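Local atomic coordinates of spore germination protein B3 (Bacillus subtilis subsp. subtilis, PDB entry 3N54), a protein that takes part in the spore's germination response to the mixture of L-asparagine, glucose, fructose and potassium ions, as a membrane lipoprotein of the GerABKC family. Residues Asn27-Ser32 against Asn45-Gly50; Asn86-Leu91 against Gly188-Val193. All coordinates share one frame; numbering follows the deposited sequence.

In the fold
The two contacts follow one another along the chain: interaction 1 is complete at Gly50, before interaction 2 opens at Asn86. Their centres are about 31 Å apart, their nearest atoms about 15 Å, and they do not touch. Interaction 1 belongs to the three-stranded antiparallel sheet (8-15, 21-28, 46-55) and lies about 40 Å from the centre of the chain, at the surface. Interaction 2 is more central, about 12 Å from that point, where the start of helix 87-94 meets the turn before strand 191-196, an outermost strand of the mixed five-stranded sheet. The first is therefore local pairing within one small sheet, whereas the second ties that helix to a sheet built from both sequence families.

Interaction 1: residues Asn27-Ser32 against Asn45-Gly50; sequences NLLPQS and NVTSHG
Leu28 and Val46 face each other as an antiparallel non-hydrogen-bonded pair, their CA atoms 4.3 Å apart and their side chains diverging. Backbone bonds lie on both sides of this pair. Leu29 N donates to Asn45 O at 3.0 Å, while Thr47 N donates to Asn27 O at 2.9 Å with an N-H...O angle of 156°. Asn27 N also donates to Ser48 O, where the chain turns a corner at Thr47 and Ser48.

Asn27 O is approached by more than the amide of Thr47. Thr47 OG1 adds a weak hydrogen bond at 3.3 Å, and Val46 CB also lies close to this oxygen. The chi1 of Thr47, 57°, sets OG1 between its own backbone N and carbonyl carbon and leaves CG2 anti to the carbonyl carbon. This methyl meets Leu29 CD1 at 3.4 Å, a tight carbon contact between obliquely crossing side chains. The ring of Pro30 is met by the same methyl, with CD 3.9 Å from Thr47 CG2. Asn27 OD1 lies 3.1 Å from Ser48 OG.

The contact joins the end of strand 21-28 to the beginning of strand 46-55 in an antiparallel three-stranded sheet. Strand 21-28 is the middle strand: Leu28 also pairs through its backbone with Ala8 of strand 8-15, and its carbonyl oxygen accepts a bond from Ser6 OG.

Interaction 2: residues Asn86-Leu91 against Gly188-Val193; sequences NVDQVL and GSNKLV
Asn86 and Asn190 meet through their side-chain amides at the N-terminus of helix 87-94, where Asn86 is the N-cap. Asn190 ND2 donates to Asn86 OD1 at 2.9 Å, with an N-H...O angle of 147°. The same oxygen accepts the capping bond from Gln89 N at 3.1 Å. These two donors reach it from opposite faces of its plane, so OD1 is gripped from both sides. The amide planes themselves stand 88° apart, nearly perpendicular. Asn86 CG, anti to the backbone N, comes to 3.4 Å from Asn190 CB, and the face of the Asn86 amide lies over that carbon.

A second bond runs between the backbones: Val87 N, in the first turn of the helix, donates to Asn190 O at 3.1 Å and is nearly straight at 168°. Asn190 thus serves the helix start twice, its carbonyl taking up an amide hydrogen and its side chain donating to the cap oxygen. Both methyls of Val87 pack against Asn190 O, and Val87 CG2 also comes up to Asn190 CG.

Further out, other bonds position the pair. Asn190 OD1 is hydrogen-bonded to Ser159 OG of helix 152-160, which fixes the far end of its amide. The chain leading into strand 191-196 is shaped by an ST turn, in which Lys191 N donates to Ser189 OG at 3.2 Å. Tyr165 of strand 165-172, in the same mixed five-stranded sheet as strand 191-196, touches both Val87 and Asn190. Beside the shared cap oxygen, Asp88 CB lies 3.1 Å from Asn190 ND2, on the same side of that nitrogen as Asn86 OD1.

Interaction 1: residues Asn27-Ser32 against Asn45-Gly50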
loop_
_atom_site.group_PDB
_atom_site.type_symbol
_atom_site.label_atom_id
_atom_site.label_comp_id
_atom_site.label_asym_id
_atom_site.label_seq_id
_atom_site.Cartn_x
_atom_site.Cartn_y
_atom_site.Cartn_z
ATOM N N ASN A 27 -32.724 -2.785 -13.089
ATOM C CA ASN A 27 -32.426 -3.739 -14.134
ATOM C C ASN A 27 -33.766 -4.237 -14.642
ATOM O O ASN A 27 -34.426 -5.047 -13.988
ATOM C CB ASN A 27 -31.555 -4.866 -13.581
ATOM C CG ASN A 27 -30.213 -4.361 -13.061
ATOM O OD1 ASN A 27 -29.832 -4.623 -11.913
ATOM N ND2 ASN A 27 -29.506 -3.620 -13.894
ATOM N N LEU A 28 -34.183 -3.730 -15.798
ATOM C CA LEU A 28 -35.535 -4.000 -16.295
ATOM C C LEU A 28 -35.705 -5.453 -16.741
ATOM O O LEU A 28 -34.817 -6.035 -17.370
ATOM C CB LEU A 28 -35.903 -3.040 -17.433
ATOM C CG LEU A 28 -35.783 -1.545 -17.100
ATOM C CD1 LEU A 28 -36.196 -0.716 -18.296
ATOM C CD2 LEU A 28 -36.601 -1.169 -15.859
ATOM N N LEU A 29 -36.858 -6.019 -16.394
ATOM C CA LEU A 29 -37.192 -7.394 -16.730
ATOM C C LEU A 29 -37.400 -7.496 -18.236
ATOM O O LEU A 29 -38.123 -6.686 -18.800
ATOM C CB LEU A 29 -38.462 -7.818 -15.990
ATOM C CG LEU A 29 -38.873 -9.287 -16.074
ATOM C CD1 LEU A 29 -37.841 -10.179 -15.401
ATOM C CD2 LEU A 29 -40.260 -9.493 -15.452
ATOM N N PRO A 30 -36.740 -8.459 -18.900
ATOM C CA PRO A 30 -36.960 -8.591 -20.341
ATOM C C PRO A 30 -38.427 -8.898 -20.656
ATOM O O PRO A 30 -38.998 -9.822 -20.075
ATOM C CB PRO A 30 -36.060 -9.770 -20.736
ATOM C CG PRO A 30 -35.042 -9.866 -19.665
ATOM C CD PRO A 30 -35.694 -9.378 -18.411
ATOM N N GLN A 31 -39.029 -8.114 -21.546
ATOM C CA GLN A 31 -40.428 -8.310 -21.938
ATOM C C GLN A 31 -40.511 -9.143 -23.213
ATOM O O GLN A 31 -39.671 -9.006 -24.105
ATOM C CB GLN A 31 -41.124 -6.959 -22.148
ATOM C CG GLN A 31 -42.589 -7.063 -22.610
ATOM C CD GLN A 31 -43.213 -5.713 -22.926
ATOM O OE1 GLN A 31 -42.683 -4.663 -22.551
ATOM N NE2 GLN A 31 -44.352 -5.736 -23.614
ATOM N N SER A 32 -41.528 -9.999 -23.292
ATOM C CA SER A 32 -41.740 -10.854 -24.460
ATOM C C SER A 32 -42.450 -10.090 -25.575
ATOM O O SER A 32 -43.389 -9.331 -25.322
ATOM C CB SER A 32 -42.552 -12.097 -24.081
ATOM O OG SER A 32 -43.842 -11.746 -23.604
ATOM N N ASN A 45 -41.528 -3.590 -14.076
ATOM C CA ASN A 45 -41.010 -4.868 -13.613
ATOM C C ASN A 45 -39.502 -4.952 -13.799
ATOM O O ASN A 45 -38.976 -4.618 -14.858
ATOM C CB ASN A 45 -41.704 -6.018 -14.330
ATOM C CG ASN A 45 -43.183 -6.068 -14.031
ATOM O OD1 ASN A 45 -44.011 -5.856 -14.914
ATOM N ND2 ASN A 45 -43.523 -6.319 -12.774
ATOM N N VAL A 46 -38.817 -5.391 -12.751
ATOM C CA VAL A 46 -37.375 -5.497 -12.764
ATOM C C VAL A 46 -36.967 -6.906 -12.392
ATOM O O VAL A 46 -37.740 -7.643 -11.784
ATOM C CB VAL A 46 -36.729 -4.507 -11.766
ATOM C CG1 VAL A 46 -37.146 -3.082 -12.086
ATOM C CG2 VAL A 46 -37.096 -4.860 -10.332
ATOM N N THR A 47 -35.761 -7.288 -12.788
ATOM C CA THR A 47 -35.189 -8.551 -12.354
ATOM C C THR A 47 -34.622 -8.303 -10.971
ATOM O O THR A 47 -34.723 -9.139 -10.083
ATOM C CB THR A 47 -34.094 -9.040 -13.305
ATOM O OG1 THR A 47 -33.077 -8.037 -13.414
ATOM C CG2 THR A 47 -34.677 -9.316 -14.683
ATOM N N SER A 48 -34.025 -7.128 -10.803
ATOM C CA SER A 48 -33.505 -6.686 -9.527
ATOM C C SER A 48 -33.341 -5.175 -9.568
ATOM O O SER A 48 -33.361 -4.568 -10.641
ATOM C CB SER A 48 -32.150 -7.325 -9.256
ATOM O OG SER A 48 -31.163 -6.794 -10.131
ATOM N N HIS A 49 -33.179 -4.570 -8.396
ATOM C CA HIS A 49 -32.829 -3.158 -8.324
ATOM C C HIS A 49 -31.337 -3.088 -8.559
ATOM O O HIS A 49 -30.619 -4.021 -8.237
ATOM C CB HIS A 49 -33.194 -2.550 -6.972
ATOM C CG HIS A 49 -34.647 -2.676 -6.639
ATOM N ND1 HIS A 49 -35.110 -3.474 -5.616
ATOM C CD2 HIS A 49 -35.744 -2.147 -7.229
ATOM C CE1 HIS A 49 -36.429 -3.411 -5.576
ATOM N NE2 HIS A 49 -36.839 -2.612 -6.544
ATOM N N GLY A 50 -30.883 -1.998 -9.161
ATOM C CA GLY A 50 -29.466 -1.780 -9.401
ATOM C C GLY A 50 -28.894 -0.984 -8.253
ATOM O O GLY A 50 -29.393 -1.052 -7.134
#

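Interaction 2: residues Asn86-Leu91 against Gly188-Val193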
loop_
_atom_site.group_PDB
_atom_site.type_symbol
_atom_site.label_atom_id
_atom_site.label_comp_id
_atom_site.label_asym_id
_atom_site.label_seq_id
_atom_site.Cartn_x
_atom_site.Cartn_y
_atom_site.Cartn_z
ATOM N N ASN A 86 -9.672 -8.176 -6.709
ATOM C CA ASN A 86 -8.612 -7.601 -7.516
ATOM C C ASN A 86 -8.815 -6.088 -7.516
ATOM O O ASN A 86 -9.836 -5.597 -8.004
ATOM C CB ASN A 86 -8.675 -8.168 -8.939
ATOM C CG ASN A 86 -7.547 -7.674 -9.824
ATOM O OD1 ASN A 86 -7.226 -6.484 -9.845
ATOM N ND2 ASN A 86 -6.945 -8.588 -10.576
ATOM N N VAL A 87 -7.862 -5.353 -6.948
ATOM C CA VAL A 87 -8.033 -3.907 -6.760
ATOM C C VAL A 87 -8.062 -3.144 -8.088
ATOM O O VAL A 87 -8.800 -2.174 -8.222
ATOM C CB VAL A 87 -6.972 -3.307 -5.789
ATOM C CG1 VAL A 87 -7.073 -3.998 -4.420
ATOM C CG2 VAL A 87 -5.560 -3.414 -6.349
ATOM N N ASP A 88 -7.273 -3.589 -9.057
ATOM C CA ASP A 88 -7.273 -2.977 -10.380
ATOM C C ASP A 88 -8.640 -3.139 -11.053
ATOM O O ASP A 88 -9.170 -2.197 -11.623
ATOM C CB ASP A 88 -6.186 -3.580 -11.257
ATOM C CG ASP A 88 -6.025 -2.839 -12.563
ATOM O OD1 ASP A 88 -5.331 -1.802 -12.562
ATOM O OD2 ASP A 88 -6.578 -3.295 -13.591
ATOM N N GLN A 89 -9.209 -4.334 -10.953
ATOM C CA GLN A 89 -10.516 -4.607 -11.535
ATOM C C GLN A 89 -11.601 -3.785 -10.859
ATOM O O GLN A 89 -12.496 -3.273 -11.537
ATOM C CB GLN A 89 -10.837 -6.105 -11.478
ATOM C CG GLN A 89 -9.974 -6.937 -12.409
ATOM C CD GLN A 89 -10.302 -8.430 -12.349
ATOM O OE1 GLN A 89 -11.027 -8.870 -11.459
ATOM N NE2 GLN A 89 -9.764 -9.209 -13.293
ATOM N N VAL A 90 -11.511 -3.649 -9.533
ATOM C CA VAL A 90 -12.456 -2.824 -8.765
ATOM C C VAL A 90 -12.411 -1.354 -9.192
ATOM O O VAL A 90 -13.446 -0.754 -9.455
ATOM C CB VAL A 90 -12.178 -2.880 -7.233
ATOM C CG1 VAL A 90 -13.023 -1.843 -6.482
ATOM C CG2 VAL A 90 -12.426 -4.283 -6.676
ATOM N N LEU A 91 -11.210 -0.778 -9.233
ATOM C CA LEU A 91 -11.034 0.618 -9.648
ATOM C C LEU A 91 -11.589 0.833 -11.048
ATOM O O LEU A 91 -12.319 1.784 -11.289
ATOM C CB LEU A 91 -9.555 1.025 -9.610
ATOM C CG LEU A 91 -8.901 1.112 -8.224
ATOM C CD1 LEU A 91 -7.385 1.261 -8.369
ATOM C CD2 LEU A 91 -9.499 2.254 -7.389
ATOM N N GLY A 188 -0.650 -11.146 -9.564
ATOM C CA GLY A 188 -1.649 -12.047 -10.124
ATOM C C GLY A 188 -3.034 -11.718 -9.602
ATOM O O GLY A 188 -3.855 -11.144 -10.320
ATOM N N SER A 189 -3.288 -12.076 -8.344
ATOM C CA SER A 189 -4.587 -11.831 -7.723
ATOM C C SER A 189 -4.855 -10.343 -7.547
ATOM O O SER A 189 -5.997 -9.894 -7.620
ATOM C CB SER A 189 -4.654 -12.504 -6.360
ATOM O OG SER A 189 -3.750 -11.881 -5.459
ATOM N N ASN A 190 -3.794 -9.585 -7.288
ATOM C CA ASN A 190 -3.912 -8.160 -7.050
ATOM C C ASN A 190 -4.740 -7.913 -5.775
ATOM O O ASN A 190 -5.445 -6.909 -5.660
ATOM C CB ASN A 190 -4.548 -7.504 -8.279
ATOM C CG ASN A 190 -3.879 -6.220 -8.688
ATOM O OD1 ASN A 190 -2.864 -5.811 -8.142
ATOM N ND2 ASN A 190 -4.452 -5.581 -9.679
ATOM N N LYS A 191 -4.646 -8.848 -4.828
ATOM C CA LYS A 191 -5.362 -8.781 -3.560
ATOM C C LYS A 191 -4.408 -8.502 -2.415
ATOM O O LYS A 191 -3.215 -8.838 -2.481
ATOM C CB LYS A 191 -6.089 -10.097 -3.282
ATOM C CG LYS A 191 -7.209 -10.390 -4.247
ATOM C CD LYS A 191 -7.890 -11.712 -3.933
ATOM C CE LYS A 191 -9.013 -11.990 -4.919
ATOM N NZ LYS A 191 -9.756 -13.230 -4.584
ATOM N N LEU A 192 -4.932 -7.896 -1.355
ATOM C CA LEU A 192 -4.132 -7.629 -0.170
ATOM C C LEU A 192 -4.033 -8.931 0.626
ATOM O O LEU A 192 -5.054 -9.547 0.941
ATOM C CB LEU A 192 -4.732 -6.490 0.664
ATOM C CG LEU A 192 -4.022 -6.140 1.984
ATOM C CD1 LEU A 192 -4.142 -4.645 2.313
ATOM C CD2 LEU A 192 -4.533 -7.005 3.157
ATOM N N VAL A 193 -2.804 -9.356 0.924
ATOM C CA VAL A 193 -2.570 -10.618 1.644
ATOM C C VAL A 193 -2.110 -10.395 3.084
ATOM O O VAL A 193 -2.015 -11.348 3.857
ATOM C CB VAL A 193 -1.558 -11.519 0.907
ATOM C CG1 VAL A 193 -2.123 -11.958 -0.451
ATOM C CG2 VAL A 193 -0.217 -10.817 0.743
#